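Local coordinates for protein carboxylesterase YbfK (Bacillus subtilis, PDB 4CCY) that hydrolyses carboxylic esters to an alcohol and a carboxylate, as a carboxylesterase of the alpha/beta hydrolase superfamily, at residues E102-F107 with F220-T225; A108-D113 with G132-N137. One frame throughout, in Å; residues are numbered along the deposited sequence.

Both interactions use helix 104-118, and their centres lie about 9 Å apart on the same side of the molecule. Interaction 1 sets the N-cap and first turn of that helix against residues 220-225, which enter the short strand 222-223; interaction 2 sets the following turns against helix 130-141, which comes after Ser129, the probable nucleophile. In sequence, both segments of interaction 2 fall between those of interaction 1. The two contacts join directly, for Arg104 O probably accepts a hydrogen bond from Asn137 ND2 at 2.8 Å, and Phe107 and Phe220 both pack on His134. A distant chain segment is thus tied to two helices of the alpha/beta hydrolase core.

Interaction 1 (E102-F107 with F220-T225); sequences ETRADF and FPYVFT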
ATOM      1  N   GLU A 102     -16.584   0.499  -0.974  1.00 20.20           N
ATOM      2  CA  GLU A 102     -17.015   0.992   0.352  1.00 21.43           C
ATOM      3  C   GLU A 102     -16.780   0.094   1.563  1.00 20.89           C
ATOM      4  O   GLU A 102     -16.445   0.580   2.644  1.00 21.28           O
ATOM      5  CB  GLU A 102     -18.488   1.396   0.331  1.00 23.66           C
ATOM      6  CG  GLU A 102     -18.753   2.658  -0.474  1.00 25.43           C
ATOM      7  CD  GLU A 102     -20.191   3.110  -0.403  1.00 27.22           C
ATOM      8  OE1 GLU A 102     -21.102   2.257  -0.507  1.00 28.47           O
ATOM      9  OE2 GLU A 102     -20.402   4.333  -0.260  1.00 27.96           O
ATOM     10  N   THR A 103     -17.000  -1.205   1.399  1.00 19.45           N
ATOM     11  CA  THR A 103     -16.937  -2.133   2.523  1.00 18.20           C
ATOM     12  C   THR A 103     -15.702  -3.008   2.351  1.00 16.99           C
ATOM     13  O   THR A 103     -15.128  -3.062   1.261  1.00 16.08           O
ATOM     14  CB  THR A 103     -18.161  -3.050   2.537  1.00 18.64           C
ATOM     15  OG1 THR A 103     -18.172  -3.793   1.316  1.00 17.91           O
ATOM     16  CG2 THR A 103     -19.461  -2.236   2.669  1.00 19.47           C
ATOM     17  N   ARG A 104     -15.302  -3.706   3.411  1.00 16.62           N
ATOM     18  CA  ARG A 104     -14.160  -4.633   3.311  1.00 15.83           C
ATOM     19  C   ARG A 104     -14.419  -5.788   2.333  1.00 15.65           C
ATOM     20  O   ARG A 104     -13.476  -6.309   1.715  1.00 14.98           O
ATOM     21  CB  ARG A 104     -13.702  -5.116   4.702  1.00 15.74           C
ATOM     22  CG  ARG A 104     -13.200  -3.962   5.571  1.00 15.53           C
ATOM     23  CD  ARG A 104     -12.634  -4.377   6.930  1.00 15.68           C
ATOM     24  NE  ARG A 104     -13.618  -4.957   7.852  1.00 15.94           N
ATOM     25  CZ  ARG A 104     -14.467  -4.258   8.609  1.00 16.68           C
ATOM     26  NH1 ARG A 104     -14.496  -2.928   8.569  1.00 16.89           N
ATOM     27  NH2 ARG A 104     -15.297  -4.900   9.417  1.00 17.00           N
ATOM     28  N   ALA A 105     -15.690  -6.166   2.181  1.00 16.14           N
ATOM     29  CA  ALA A 105     -16.096  -7.140   1.162  1.00 16.35           C
ATOM     30  C   ALA A 105     -15.824  -6.583  -0.243  1.00 15.90           C
ATOM     31  O   ALA A 105     -15.237  -7.271  -1.078  1.00 15.88           O
ATOM     32  CB  ALA A 105     -17.562  -7.530   1.334  1.00 17.30           C
ATOM     33  N   ASP A 106     -16.221  -5.331  -0.488  1.00 15.74           N
ATOM     34  CA  ASP A 106     -15.885  -4.629  -1.735  1.00 15.49           C
ATOM     35  C   ASP A 106     -14.384  -4.660  -2.053  1.00 14.77           C
ATOM     36  O   ASP A 106     -13.999  -4.974  -3.186  1.00 14.67           O
ATOM     37  CB  ASP A 106     -16.329  -3.162  -1.680  1.00 15.70           C
ATOM     38  CG  ASP A 106     -17.843  -2.990  -1.689  1.00 16.31           C
ATOM     39  OD1 ASP A 106     -18.584  -3.928  -2.035  1.00 16.68           O
ATOM     40  OD2 ASP A 106     -18.279  -1.880  -1.347  1.00 16.62           O
ATOM     41  N   PHE A 107     -13.545  -4.335  -1.061  1.00 14.00           N
ATOM     42  CA  PHE A 107     -12.097  -4.280  -1.275  1.00 13.36           C
ATOM     43  C   PHE A 107     -11.589  -5.600  -1.839  1.00 13.38           C
ATOM     44  O   PHE A 107     -10.812  -5.605  -2.790  1.00 13.17           O
ATOM     45  CB  PHE A 107     -11.304  -3.947   0.017  1.00 12.63           C
ATOM     46  CG  PHE A 107     -11.742  -2.684   0.715  1.00 12.86           C
ATOM     47  CD1 PHE A 107     -12.372  -1.640   0.017  1.00 13.17           C
ATOM     48  CD2 PHE A 107     -11.508  -2.527   2.078  1.00 12.62           C
ATOM     49  CE1 PHE A 107     -12.783  -0.486   0.680  1.00 13.36           C
ATOM     50  CE2 PHE A 107     -11.903  -1.380   2.736  1.00 12.96           C
ATOM     51  CZ  PHE A 107     -12.537  -0.358   2.043  1.00 13.37           C
ATOM     52  N   PHE A 220     -12.493   0.847   5.909  1.00 16.59           N
ATOM     53  CA  PHE A 220     -11.311   1.274   6.634  1.00 16.02           C
ATOM     54  C   PHE A 220     -11.519   2.667   7.242  1.00 16.18           C
ATOM     55  O   PHE A 220     -12.406   3.389   6.816  1.00 16.77           O
ATOM     56  CB  PHE A 220     -10.076   1.250   5.713  1.00 15.71           C
ATOM     57  CG  PHE A 220      -9.648  -0.133   5.295  1.00 15.43           C
ATOM     58  CD1 PHE A 220      -9.902  -1.249   6.107  1.00 15.31           C
ATOM     59  CD2 PHE A 220      -8.953  -0.320   4.106  1.00 15.01           C
ATOM     60  CE1 PHE A 220      -9.494  -2.521   5.720  1.00 14.89           C
ATOM     61  CE2 PHE A 220      -8.539  -1.587   3.717  1.00 14.79           C
ATOM     62  CZ  PHE A 220      -8.810  -2.689   4.521  1.00 14.89           C
ATOM     63  N   PRO A 221     -10.717   3.039   8.258  1.00 16.12           N
ATOM     64  CA  PRO A 221      -9.708   2.188   8.910  1.00 15.46           C
ATOM     65  C   PRO A 221     -10.354   1.100   9.751  1.00 15.11           C
ATOM     66  O   PRO A 221     -11.477   1.277  10.220  1.00 15.17           O
ATOM     67  CB  PRO A 221      -8.925   3.167   9.793  1.00 15.80           C
ATOM     68  CG  PRO A 221      -9.848   4.317  10.009  1.00 16.53           C
ATOM     69  CD  PRO A 221     -10.686   4.424   8.766  1.00 16.58           C
ATOM     70  N   TYR A 222      -9.650  -0.018   9.925  1.00 14.25           N
ATOM     71  CA  TYR A 222     -10.190  -1.137  10.675  1.00 14.44           C
ATOM     72  C   TYR A 222      -9.109  -1.872  11.470  1.00 14.26           C
ATOM     73  O   TYR A 222      -7.995  -2.055  10.994  1.00 14.11           O
ATOM     74  CB  TYR A 222     -10.947  -2.095   9.744  1.00 14.39           C
ATOM     75  CG  TYR A 222     -11.552  -3.293  10.433  1.00 14.78           C
ATOM     76  CD1 TYR A 222     -12.523  -3.139  11.427  1.00 15.38           C
ATOM     77  CD2 TYR A 222     -11.163  -4.584  10.089  1.00 14.68           C
ATOM     78  CE1 TYR A 222     -13.084  -4.243  12.061  1.00 15.99           C
ATOM     79  CE2 TYR A 222     -11.723  -5.699  10.711  1.00 15.34           C
ATOM     80  CZ  TYR A 222     -12.682  -5.519  11.692  1.00 15.76           C
ATOM     81  OH  TYR A 222     -13.233  -6.613  12.303  1.00 16.51           O
ATOM     82  N   VAL A 223      -9.442  -2.251  12.698  1.00 14.50           N
ATOM     83  CA  VAL A 223      -8.586  -3.135  13.505  1.00 14.39           C
ATOM     84  C   VAL A 223      -9.176  -4.550  13.456  1.00 14.43           C
ATOM     85  O   VAL A 223     -10.306  -4.786  13.886  1.00 14.71           O
ATOM     86  CB  VAL A 223      -8.458  -2.629  14.968  1.00 14.87           C
ATOM     87  CG1 VAL A 223      -7.681  -3.623  15.828  1.00 15.03           C
ATOM     88  CG2 VAL A 223      -7.814  -1.245  15.004  1.00 14.51           C
ATOM     89  N   PHE A 224      -8.419  -5.492  12.918  1.00 14.06           N
ATOM     90  CA  PHE A 224      -8.908  -6.870  12.831  1.00 14.36           C
ATOM     91  C   PHE A 224      -9.026  -7.467  14.228  1.00 14.86           C
ATOM     92  O   PHE A 224      -8.197  -7.177  15.093  1.00 15.02           O
ATOM     93  CB  PHE A 224      -8.016  -7.701  11.909  1.00 14.00           C
ATOM     94  CG  PHE A 224      -8.041  -7.226  10.486  1.00 13.78           C
ATOM     95  CD1 PHE A 224      -9.059  -7.628   9.624  1.00 13.95           C
ATOM     96  CD2 PHE A 224      -7.088  -6.321  10.024  1.00 13.20           C
ATOM     97  CE1 PHE A 224      -9.105  -7.155   8.314  1.00 13.97           C
ATOM     98  CE2 PHE A 224      -7.131  -5.848   8.728  1.00 13.09           C
ATOM     99  CZ  PHE A 224      -8.133  -6.268   7.868  1.00 13.38           C
ATOM    100  N   THR A 225     -10.077  -8.255  14.463  1.00 15.28           N
ATOM    101  CA  THR A 225     -10.323  -8.820  15.794  1.00 15.96           C
ATOM    102  C   THR A 225      -9.371  -9.986  16.053  1.00 16.01           C
ATOM    103  O   THR A 225      -8.782 -10.515  15.114  1.00 15.35           O
ATOM    104  CB  THR A 225     -11.756  -9.355  15.942  1.00 16.66           C
ATOM    105  OG1 THR A 225     -11.956 -10.423  15.004  1.00 16.93           O
ATOM    106  CG2 THR A 225     -12.780  -8.249  15.723  1.00 16.65           C
TER
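Phe107 and Phe220 make the tightly packed, buried half of this contact. The CE2 corner of the Phe107 ring sits over the centre of one face of Phe220, with Phe107 CE2 3.4 Å from Phe220 CD2. The planes are inclined at 43°, so the pair is neither a parallel stack nor a T-shape, and the two side chains run past each other in opposite directions. Phenylalanine suits this buried place because its ring can pack closely on another without bringing in a polar group to satisfy. Phe107 CZ meanwhile lies 4.0 Å from the backbone Phe220 N.

In fold terms, the contact joins the start of helix 104-118 to the segment holding the short, weakly bonded strand about 222-223, which runs parallel to 156-157 in this alpha/beta hydrolase. A capping box starts the helix that carries Phe107 and Arg104: Thr103 OG1 accepts from Asp106 N at 3.1 Å, while Asp106 OD2 accepts from Thr103 N, which approaches from above the carboxylate plane. Asp106 OD2 also takes Glu102 N, at 2.9 Å, on its anti lone pair.

The looser half, partly exposed to solvent, belongs to Arg104 and Tyr222. Arg104 CD comes 3.8 Å from Phe220 CE1, and a bend at chi3 (-66°) then turns the guanidinium so that it lies flat on Tyr222. The two planes are only 3° apart, and Arg104 CZ stands 3.4 Å from the Tyr222 ring centroid, almost on the ring normal: a stacked cation-pi pair. Arginine fits here because its flat cation can cover an aromatic face while its N-H groups remain directed outward around the rim; Arg104 NH1 donates to Gly219 O. Tyr222 OH bonds to Glu228 OE1, which helps fix the ring beneath the guanidinium.

Interaction 2 (A108-D113 with G132-N137); sequences AEWMKD and GSHIVN
His134 and Asn137, one helical turn apart, reach across from helix 130-141 to Trp110 and Ala108. His134 is the first residue of 132-137 to touch the other helix. Its imidazole meets the six-membered ring of Trp110 in an offset edge-to-face pair, the edge of the indole directed at the histidine face, with centroids 5.7 Å apart and planes at 73°. The nearest approach, Trp110 CZ3 to His134 ND1, is 4.1 Å, so this is a light touch. With CG anti to the backbone N (chi1 168°), the indole is carried toward helix 130-141. A large indole suits the spot, bridging the helices at one end while its NE1 bonds to Thr44 OG1.

Ile135, next in sequence, turns from the partner helix; a beta-branched apolar residue suits this buried position against Leu60, Ala149 and Val151 of the central sheet. Asn137 follows. Its ND2 lies 4.0 Å from Ala108 CB, and the small alanine leaves room for the amide, whose ND2 binds Arg104 O and whose OD1 accepts from Arg141 NE. Both polar ends of this buried side chain are therefore satisfied.

Helix 104-118, strand 123-128 and helix 130-141 follow one another, with the probable nucleophile elbow at Ser129 between strand and second helix, an order typical of the alpha/beta hydrolase fold.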
ATOM      1  N   ALA A 108     -12.009  -6.708  -1.226  1.00 13.78           N
ATOM      2  CA  ALA A 108     -11.578  -8.037  -1.665  1.00 14.20           C
ATOM      3  C   ALA A 108     -12.157  -8.403  -3.033  1.00 14.67           C
ATOM      4  O   ALA A 108     -11.484  -9.045  -3.834  1.00 14.64           O
ATOM      5  CB  ALA A 108     -11.906  -9.093  -0.618  1.00 14.50           C
ATOM      6  N   GLU A 109     -13.385  -7.974  -3.311  1.00 15.23           N
ATOM      7  CA  GLU A 109     -13.965  -8.185  -4.648  1.00 16.05           C
ATOM      8  C   GLU A 109     -13.213  -7.406  -5.729  1.00 15.35           C
ATOM      9  O   GLU A 109     -12.949  -7.942  -6.810  1.00 15.27           O
ATOM     10  CB  GLU A 109     -15.479  -7.898  -4.680  1.00 17.51           C
ATOM     11  CG  GLU A 109     -16.326  -8.936  -3.939  1.00 19.35           C
ATOM     12  CD  GLU A 109     -16.169 -10.346  -4.506  1.00 20.98           C
ATOM     13  OE1 GLU A 109     -16.340 -10.526  -5.728  1.00 21.95           O
ATOM     14  OE2 GLU A 109     -15.872 -11.294  -3.737  1.00 22.61           O
ATOM     15  N   TRP A 110     -12.855  -6.158  -5.426  1.00 14.57           N
ATOM     16  CA  TRP A 110     -12.011  -5.344  -6.306  1.00 14.30           C
ATOM     17  C   TRP A 110     -10.733  -6.080  -6.665  1.00 13.97           C
ATOM     18  O   TRP A 110     -10.386  -6.176  -7.832  1.00 13.64           O
ATOM     19  CB  TRP A 110     -11.676  -3.995  -5.650  1.00 13.75           C
ATOM     20  CG  TRP A 110     -10.589  -3.223  -6.376  1.00 13.46           C
ATOM     21  CD1 TRP A 110     -10.599  -2.782  -7.695  1.00 13.62           C
ATOM     22  CD2 TRP A 110      -9.291  -2.797  -5.845  1.00 12.92           C
ATOM     23  NE1 TRP A 110      -9.438  -2.115  -8.004  1.00 13.28           N
ATOM     24  CE2 TRP A 110      -8.603  -2.103  -6.943  1.00 13.14           C
ATOM     25  CE3 TRP A 110      -8.653  -2.909  -4.616  1.00 12.58           C
ATOM     26  CZ2 TRP A 110      -7.332  -1.543  -6.787  1.00 12.69           C
ATOM     27  CZ3 TRP A 110      -7.363  -2.361  -4.480  1.00 12.35           C
ATOM     28  CH2 TRP A 110      -6.724  -1.694  -5.540  1.00 12.34           C
ATOM     29  N   MET A 111     -10.042  -6.621  -5.657  1.00 14.11           N
ATOM     30  CA  MET A 111      -8.774  -7.321  -5.883  1.00 14.38           C
ATOM     31  C   MET A 111      -8.931  -8.623  -6.660  1.00 14.86           C
ATOM     32  O   MET A 111      -8.056  -8.957  -7.461  1.00 14.66           O
ATOM     33  CB  MET A 111      -8.008  -7.549  -4.571  1.00 14.82           C
ATOM     34  CG  MET A 111      -6.569  -8.072  -4.722  1.00 15.15           C
ATOM     35  SD  MET A 111      -5.429  -7.164  -5.829  1.00 17.36           S
ATOM     36  CE  MET A 111      -5.735  -5.452  -5.371  1.00 15.75           C
ATOM     37  N   LYS A 112     -10.024  -9.361  -6.419  1.00 15.26           N
ATOM     38  CA  LYS A 112     -10.334 -10.552  -7.225  1.00 16.07           C
ATOM     39  C   LYS A 112     -10.479 -10.201  -8.705  1.00 15.90           C
ATOM     40  O   LYS A 112      -9.950 -10.914  -9.553  1.00 16.21           O
ATOM     41  CB  LYS A 112     -11.597 -11.272  -6.735  1.00 17.05           C
ATOM     42  CG  LYS A 112     -11.408 -12.103  -5.479  1.00 17.57           C
ATOM     43  CD  LYS A 112     -12.658 -12.934  -5.208  1.00 18.75           C
ATOM     44  CE  LYS A 112     -12.762 -13.278  -3.734  1.00 19.10           C
ATOM     45  NZ  LYS A 112     -14.004 -14.055  -3.478  1.00 21.26           N
ATOM     46  N   ASP A 113     -11.172  -9.101  -9.004  1.00 15.54           N
ATOM     47  CA  ASP A 113     -11.307  -8.610 -10.388  1.00 15.69           C
ATOM     48  C   ASP A 113      -9.944  -8.262 -10.993  1.00 15.02           C
ATOM     49  O   ASP A 113      -9.685  -8.545 -12.160  1.00 15.15           O
ATOM     50  CB  ASP A 113     -12.184  -7.351 -10.453  1.00 15.79           C
ATOM     51  CG  ASP A 113     -13.661  -7.620 -10.235  1.00 16.48           C
ATOM     52  OD1 ASP A 113     -14.076  -8.788 -10.073  1.00 16.92           O
ATOM     53  OD2 ASP A 113     -14.426  -6.622 -10.227  1.00 16.72           O
ATOM     54  N   GLY A 132      -1.173  -2.254   2.741  1.00 12.27           N
ATOM     55  CA  GLY A 132      -0.908  -3.293   3.733  1.00 11.76           C
ATOM     56  C   GLY A 132      -2.206  -3.784   4.355  1.00 11.63           C
ATOM     57  O   GLY A 132      -2.420  -4.992   4.490  1.00 11.73           O
ATOM     58  N   SER A 133      -3.084  -2.853   4.730  1.00 11.55           N
ATOM     59  CA  SER A 133      -4.403  -3.217   5.272  1.00 11.67           C
ATOM     60  C   SER A 133      -5.290  -3.901   4.237  1.00 11.40           C
ATOM     61  O   SER A 133      -6.030  -4.804   4.578  1.00 11.88           O
ATOM     62  CB  SER A 133      -5.101  -2.012   5.905  1.00 12.12           C
ATOM     63  OG  SER A 133      -4.284  -1.492   6.954  1.00 12.49           O
ATOM     64  N   HIS A 134      -5.185  -3.514   2.967  1.00 11.21           N
ATOM     65  CA  HIS A 134      -5.864  -4.271   1.895  1.00 11.38           C
ATOM     66  C   HIS A 134      -5.415  -5.712   1.860  1.00 11.33           C
ATOM     67  O   HIS A 134      -6.229  -6.641   1.696  1.00 11.53           O
ATOM     68  CB  HIS A 134      -5.641  -3.619   0.536  1.00 11.51           C
ATOM     69  CG  HIS A 134      -6.602  -2.501   0.238  1.00 11.86           C
ATOM     70  ND1 HIS A 134      -7.780  -2.705  -0.402  1.00 12.53           N
ATOM     71  CD2 HIS A 134      -6.539  -1.146   0.525  1.00 12.08           C
ATOM     72  CE1 HIS A 134      -8.441  -1.534  -0.511  1.00 12.62           C
ATOM     73  NE2 HIS A 134      -7.683  -0.576   0.060  1.00 12.66           N
ATOM     74  N   ILE A 135      -4.109  -5.917   2.022  1.00 10.97           N
ATOM     75  CA  ILE A 135      -3.541  -7.258   1.945  1.00 10.95           C
ATOM     76  C   ILE A 135      -4.014  -8.150   3.085  1.00 11.28           C
ATOM     77  O   ILE A 135      -4.364  -9.303   2.839  1.00 11.76           O
ATOM     78  CB  ILE A 135      -2.006  -7.230   1.791  1.00 10.62           C
ATOM     79  CG1 ILE A 135      -1.660  -6.753   0.381  1.00 10.53           C
ATOM     80  CG2 ILE A 135      -1.389  -8.606   2.013  1.00 10.79           C
ATOM     81  CD1 ILE A 135      -0.305  -6.129   0.250  1.00 10.50           C
ATOM     82  N   VAL A 136      -4.059  -7.626   4.306  1.00 11.34           N
ATOM     83  CA  VAL A 136      -4.567  -8.401   5.437  1.00 11.93           C
ATOM     84  C   VAL A 136      -6.023  -8.783   5.180  1.00 12.45           C
ATOM     85  O   VAL A 136      -6.406  -9.942   5.360  1.00 13.11           O
ATOM     86  CB  VAL A 136      -4.441  -7.653   6.773  1.00 12.05           C
ATOM     87  CG1 VAL A 136      -4.974  -8.506   7.920  1.00 12.50           C
ATOM     88  CG2 VAL A 136      -2.989  -7.260   7.023  1.00 11.75           C
ATOM     89  N   ASN A 137      -6.822  -7.819   4.732  1.00 12.35           N
ATOM     90  CA  ASN A 137      -8.220  -8.074   4.374  1.00 12.76           C
ATOM     91  C   ASN A 137      -8.365  -9.122   3.260  1.00 12.97           C
ATOM     92  O   ASN A 137      -9.205 -10.027   3.349  1.00 13.23           O
ATOM     93  CB  ASN A 137      -8.922  -6.772   3.966  1.00 12.60           C
ATOM     94  CG  ASN A 137     -10.405  -6.969   3.718  1.00 13.16           C
ATOM     95  OD1 ASN A 137     -11.161  -7.256   4.653  1.00 13.46           O
ATOM     96  ND2 ASN A 137     -10.833  -6.816   2.456  1.00 12.71           N
TER